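Local coordinates for Ctr9 protein (Myceliophthora thermophila, PDB 6AF0) that is the tetratricopeptide-repeat portion of a larger Ctr9 protein and probably takes part in binding the RNA polymerase II complex, at residues N738-V750 and I762-V775. Sequence-based numbering, arbitrary orientation.
Sequences NAYAAQGIAIALV and IFIKVRETIQDAHV
Gln743 lays its aliphatic part against the Phe763 ring, CG 3.4 Å from CE1, and its flat amide stands almost upright to that ring, the two planes 85° apart. With CG anti to the backbone N (chi1 -153°) and the chain extended beyond it, the side chain reaches across as a knob into a hole formed by Phe763, Val766, His774 and Val775. NE2 ends 3.3 Å from CG2 of Val775, at the edge of the phenyl ring, while OE1 accepts a weak hydrogen bond from a polar side chain of another protein's chain. Ala746 covers one face of Phe763, a CH-pi contact with CB 4.0 Å from the ring centroid and displaced toward the rim; Ile747 CG1 comes to the ring's edge. CG2 of Ile762 packs between the methyl groups of Ala742 and Ala746. These residues join helices 739-752 and 756-770, an antiparallel pair; the axes of 739-750 and 762-770 approach to 9.4 Å, with 149° between their N-to-C directions. The chain then turns into helix 773-785, which opens a predicted TPR of this helical solenoid. At the turn, the Tyr740 hydroxyl donates to Asp772 OD2 over 2.9 Å, meeting the carboxylate from above its plane. The same oxygen receives a weak bond from His774 NE2, so one carboxylate oxygen joins both side chains. CD1 of Ile770 lies 3.3 Å from CE2 of Tyr740 and also packs on Ala739 CB. A phenylalanine in place of Tyr740 would probably leave Asp772 with just the weak imidazole bond of this pair and less fixed in rotation. Ala739 CB additionally meets the methyl group of Thr769, whose hydroxyl is hydrogen-bonded to the backbone of a second partner protein's chain.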
loop_
_atom_site.group_PDB
_atom_site.type_symbol
_atom_site.label_atom_id
_atom_site.label_comp_id
_atom_site.label_asym_id
_atom_site.label_seq_id
_atom_site.Cartn_x
_atom_site.Cartn_y
_atom_site.Cartn_z
ATOM N N ASN A 738 18.454 -21.917 6.804
ATOM C CA ASN A 738 19.549 -22.422 7.626
ATOM C C ASN A 738 20.663 -23.123 6.843
ATOM O O ASN A 738 20.514 -24.245 6.354
ATOM C CB ASN A 738 18.993 -23.383 8.674
ATOM C CG ASN A 738 20.042 -23.837 9.672
ATOM O OD1 ASN A 738 21.174 -24.202 9.297
ATOM N ND2 ASN A 738 19.669 -23.838 10.952
ATOM N N ALA A 739 21.813 -22.478 6.786
ATOM C CA ALA A 739 22.915 -22.969 5.976
ATOM C C ALA A 739 23.726 -24.058 6.692
ATOM O O ALA A 739 24.257 -24.972 6.054
ATOM C CB ALA A 739 23.798 -21.804 5.611
ATOM N N TYR A 740 23.789 -23.970 8.020
ATOM C CA TYR A 740 24.599 -24.888 8.828
ATOM C C TYR A 740 24.031 -26.289 8.828
ATOM O O TYR A 740 24.772 -27.271 8.791
ATOM C CB TYR A 740 24.773 -24.366 10.277
ATOM C CG TYR A 740 25.699 -23.160 10.341
ATOM C CD1 TYR A 740 27.052 -23.298 10.620
ATOM C CD2 TYR A 740 25.230 -21.896 10.040
ATOM C CE1 TYR A 740 27.895 -22.203 10.599
ATOM C CE2 TYR A 740 26.061 -20.798 10.043
ATOM C CZ TYR A 740 27.391 -20.956 10.307
ATOM O OH TYR A 740 28.202 -19.851 10.306
ATOM N N ALA A 741 22.708 -26.370 8.861
ATOM C CA ALA A 741 22.011 -27.657 8.821
ATOM C C ALA A 741 22.166 -28.340 7.464
ATOM O O ALA A 741 22.411 -29.533 7.393
ATOM C CB ALA A 741 20.537 -27.453 9.136
ATOM N N ALA A 742 22.003 -27.554 6.407
ATOM C CA ALA A 742 22.197 -28.007 5.047
ATOM C C ALA A 742 23.632 -28.473 4.825
ATOM O O ALA A 742 23.866 -29.544 4.268
ATOM C CB ALA A 742 21.848 -26.890 4.079
ATOM N N GLN A 743 24.590 -27.676 5.281
ATOM C CA GLN A 743 25.996 -28.047 5.156
ATOM C C GLN A 743 26.315 -29.322 5.928
ATOM O O GLN A 743 27.128 -30.112 5.497
ATOM C CB GLN A 743 26.898 -26.931 5.645
ATOM C CG GLN A 743 28.268 -26.931 5.002
ATOM C CD GLN A 743 29.345 -26.376 5.910
ATOM O OE1 GLN A 743 29.109 -26.164 7.093
ATOM N NE2 GLN A 743 30.531 -26.129 5.363
ATOM N N GLY A 744 25.666 -29.521 7.064
ATOM C CA GLY A 744 25.824 -30.755 7.833
ATOM C C GLY A 744 25.255 -31.972 7.127
ATOM O O GLY A 744 25.715 -33.105 7.332
ATOM N N ILE A 745 24.231 -31.738 6.310
ATOM C CA ILE A 745 23.668 -32.781 5.456
ATOM C C ILE A 745 24.631 -33.084 4.301
ATOM O O ILE A 745 24.738 -34.229 3.876
ATOM C CB ILE A 745 22.270 -32.412 4.911
ATOM C CG1 ILE A 745 21.276 -32.209 6.049
ATOM C CG2 ILE A 745 21.720 -33.521 4.032
ATOM C CD1 ILE A 745 19.985 -31.550 5.617
ATOM N N ALA A 746 25.344 -32.076 3.803
ATOM C CA ALA A 746 26.358 -32.313 2.765
ATOM C C ALA A 746 27.533 -33.160 3.291
ATOM O O ALA A 746 28.098 -33.994 2.571
ATOM C CB ALA A 746 26.860 -30.998 2.195
ATOM N N ILE A 747 27.896 -32.929 4.547
ATOM C CA ILE A 747 28.948 -33.695 5.202
ATOM C C ILE A 747 28.437 -35.102 5.400
ATOM O O ILE A 747 29.167 -36.070 5.208
ATOM C CB ILE A 747 29.364 -33.095 6.568
ATOM C CG1 ILE A 747 30.020 -31.726 6.364
ATOM C CG2 ILE A 747 30.327 -34.032 7.305
ATOM C CD1 ILE A 747 30.420 -31.028 7.644
ATOM N N ALA A 748 27.180 -35.218 5.802
ATOM C CA ALA A 748 26.583 -36.529 5.925
ATOM C C ALA A 748 26.651 -37.192 4.553
ATOM O O ALA A 748 26.989 -38.371 4.412
ATOM C CB ALA A 748 25.144 -36.411 6.376
ATOM N N LEU A 749 26.351 -36.408 3.533
ATOM C CA LEU A 749 26.339 -36.939 2.193
ATOM C C LEU A 749 27.688 -37.558 1.914
ATOM O O LEU A 749 27.794 -38.765 1.698
ATOM C CB LEU A 749 26.040 -35.831 1.176
ATOM C CG LEU A 749 24.769 -36.014 0.370
ATOM C CD1 LEU A 749 23.594 -36.246 1.304
ATOM C CD2 LEU A 749 24.564 -34.771 -0.476
ATOM N N VAL A 750 28.724 -36.731 1.989
ATOM C CA VAL A 750 30.028 -37.150 1.513
ATOM C C VAL A 750 30.534 -38.398 2.244
ATOM O O VAL A 750 31.102 -39.303 1.644
ATOM C CB VAL A 750 31.059 -36.015 1.637
ATOM C CG1 VAL A 750 31.270 -35.657 3.091
ATOM C CG2 VAL A 750 32.383 -36.425 1.009
ATOM N N ILE A 762 25.217 -28.099 -2.367
ATOM C CA ILE A 762 24.943 -27.552 -1.039
ATOM C C ILE A 762 26.078 -26.626 -0.661
ATOM O O ILE A 762 25.863 -25.443 -0.395
ATOM C CB ILE A 762 24.812 -28.652 0.038
ATOM C CG1 ILE A 762 23.498 -29.438 -0.120
ATOM C CG2 ILE A 762 24.850 -28.036 1.423
ATOM C CD1 ILE A 762 23.641 -30.803 -0.750
ATOM N N PHE A 763 27.288 -27.177 -0.691
ATOM C CA PHE A 763 28.494 -26.419 -0.406
ATOM C C PHE A 763 28.608 -25.102 -1.171
ATOM O O PHE A 763 29.084 -24.141 -0.601
ATOM C CB PHE A 763 29.764 -27.256 -0.625
ATOM C CG PHE A 763 30.063 -28.199 0.505
ATOM C CD1 PHE A 763 30.072 -27.748 1.808
ATOM C CD2 PHE A 763 30.338 -29.542 0.264
ATOM C CE1 PHE A 763 30.332 -28.618 2.852
ATOM C CE2 PHE A 763 30.594 -30.417 1.307
ATOM C CZ PHE A 763 30.588 -29.953 2.605
ATOM N N ILE A 764 28.191 -25.035 -2.435
ATOM C CA ILE A 764 28.454 -23.818 -3.238
ATOM C C ILE A 764 27.619 -22.651 -2.783
ATOM O O ILE A 764 28.084 -21.493 -2.798
ATOM C CB ILE A 764 28.159 -23.960 -4.746
ATOM C CG1 ILE A 764 28.875 -25.164 -5.350
ATOM C CG2 ILE A 764 28.599 -22.697 -5.499
ATOM C CD1 ILE A 764 27.999 -25.919 -6.323
ATOM N N LYS A 765 26.371 -22.947 -2.444
ATOM C CA LYS A 765 25.457 -21.896 -2.064
ATOM C C LYS A 765 25.406 -21.659 -0.562
ATOM O O LYS A 765 25.020 -20.581 -0.132
ATOM C CB LYS A 765 24.074 -22.102 -2.688
ATOM C CG LYS A 765 23.999 -21.605 -4.138
ATOM C CD LYS A 765 24.764 -20.290 -4.352
ATOM C CE LYS A 765 24.300 -19.483 -5.559
ATOM N NZ LYS A 765 22.910 -18.948 -5.444
ATOM N N VAL A 766 25.831 -22.630 0.236
ATOM C CA VAL A 766 26.197 -22.318 1.621
ATOM C C VAL A 766 27.444 -21.423 1.654
ATOM O O VAL A 766 27.488 -20.486 2.438
ATOM C CB VAL A 766 26.374 -23.559 2.528
ATOM C CG1 VAL A 766 27.422 -24.483 2.004
ATOM C CG2 VAL A 766 26.799 -23.159 3.925
ATOM N N ARG A 767 28.428 -21.694 0.796
ATOM C CA ARG A 767 29.654 -20.862 0.690
ATOM C C ARG A 767 29.405 -19.366 0.472
ATOM O O ARG A 767 30.154 -18.538 0.978
ATOM C CB ARG A 767 30.604 -21.378 -0.411
ATOM C CG ARG A 767 31.274 -20.304 -1.269
ATOM C CD ARG A 767 32.250 -20.926 -2.243
ATOM N NE ARG A 767 32.733 -19.988 -3.249
ATOM C CZ ARG A 767 33.538 -20.318 -4.260
ATOM N NH1 ARG A 767 33.953 -21.576 -4.418
ATOM N NH2 ARG A 767 33.933 -19.387 -5.120
ATOM N N GLU A 768 28.389 -19.017 -0.305
ATOM C CA GLU A 768 28.091 -17.604 -0.523
ATOM C C GLU A 768 27.353 -16.980 0.665
ATOM O O GLU A 768 27.340 -15.750 0.795
ATOM C CB GLU A 768 27.313 -17.375 -1.821
ATOM C CG GLU A 768 25.917 -17.969 -1.850
ATOM C CD GLU A 768 25.065 -17.398 -2.972
ATOM O OE1 GLU A 768 23.819 -17.419 -2.845
ATOM O OE2 GLU A 768 25.636 -16.932 -3.985
ATOM N N THR A 769 26.751 -17.816 1.521
ATOM C CA THR A 769 26.052 -17.329 2.734
ATOM C C THR A 769 26.823 -17.424 4.064
ATOM O O THR A 769 26.417 -16.778 5.022
ATOM C CB THR A 769 24.645 -17.969 2.929
ATOM O OG1 THR A 769 23.952 -17.296 3.983
ATOM C CG2 THR A 769 24.714 -19.446 3.277
ATOM N N ILE A 770 27.911 -18.193 4.136
ATOM C CA ILE A 770 28.577 -18.423 5.426
ATOM C C ILE A 770 29.912 -17.705 5.581
ATOM O O ILE A 770 30.069 -16.925 6.524
ATOM C CB ILE A 770 28.712 -19.921 5.746
ATOM C CG1 ILE A 770 27.334 -20.537 5.958
ATOM C CG2 ILE A 770 29.525 -20.154 7.008
ATOM C CD1 ILE A 770 26.422 -19.759 6.888
ATOM N N GLN A 771 30.865 -17.966 4.682
ATOM C CA GLN A 771 32.196 -17.290 4.703
ATOM C C GLN A 771 33.161 -17.714 5.830
ATOM O O GLN A 771 34.218 -17.113 5.991
ATOM C CB GLN A 771 32.056 -15.759 4.774
ATOM C CG GLN A 771 31.050 -15.172 3.813
ATOM C CD GLN A 771 31.361 -15.563 2.398
ATOM O OE1 GLN A 771 32.518 -15.497 1.979
ATOM N NE2 GLN A 771 30.340 -15.989 1.652
ATOM N N ASP A 772 32.808 -18.728 6.609
ATOM C CA ASP A 772 33.681 -19.215 7.674
ATOM C C ASP A 772 34.798 -19.974 7.010
ATOM O O ASP A 772 34.645 -20.422 5.881
ATOM C CB ASP A 772 32.920 -20.124 8.647
ATOM C CG ASP A 772 31.934 -19.351 9.522
ATOM O OD1 ASP A 772 31.983 -18.095 9.532
ATOM O OD2 ASP A 772 31.108 -19.997 10.204
ATOM N N ALA A 773 35.924 -20.101 7.699
ATOM C CA ALA A 773 37.066 -20.845 7.168
ATOM C C ALA A 773 36.687 -22.281 6.865
ATOM O O ALA A 773 36.952 -22.773 5.780
ATOM C CB ALA A 773 38.228 -20.809 8.146
ATOM N N HIS A 774 36.034 -22.924 7.823
ATOM C CA HIS A 774 35.683 -24.333 7.718
ATOM C C HIS A 774 34.862 -24.689 6.471
ATOM O O HIS A 774 34.969 -25.790 5.928
ATOM C CB HIS A 774 35.006 -24.815 9.014
ATOM C CG HIS A 774 33.733 -24.103 9.357
ATOM N ND1 HIS A 774 32.531 -24.389 8.744
ATOM C CD2 HIS A 774 33.462 -23.159 10.289
ATOM C CE1 HIS A 774 31.579 -23.641 9.271
ATOM N NE2 HIS A 774 32.118 -22.884 10.208
ATOM N N VAL A 775 34.042 -23.754 6.016
ATOM C CA VAL A 775 33.325 -23.924 4.749
ATOM C C VAL A 775 34.323 -24.130 3.628
ATOM O O VAL A 775 34.234 -25.094 2.891
ATOM C CB VAL A 775 32.391 -22.722 4.443
ATOM C CG1 VAL A 775 32.062 -22.617 2.968
ATOM C CG2 VAL A 775 31.098 -22.853 5.232
#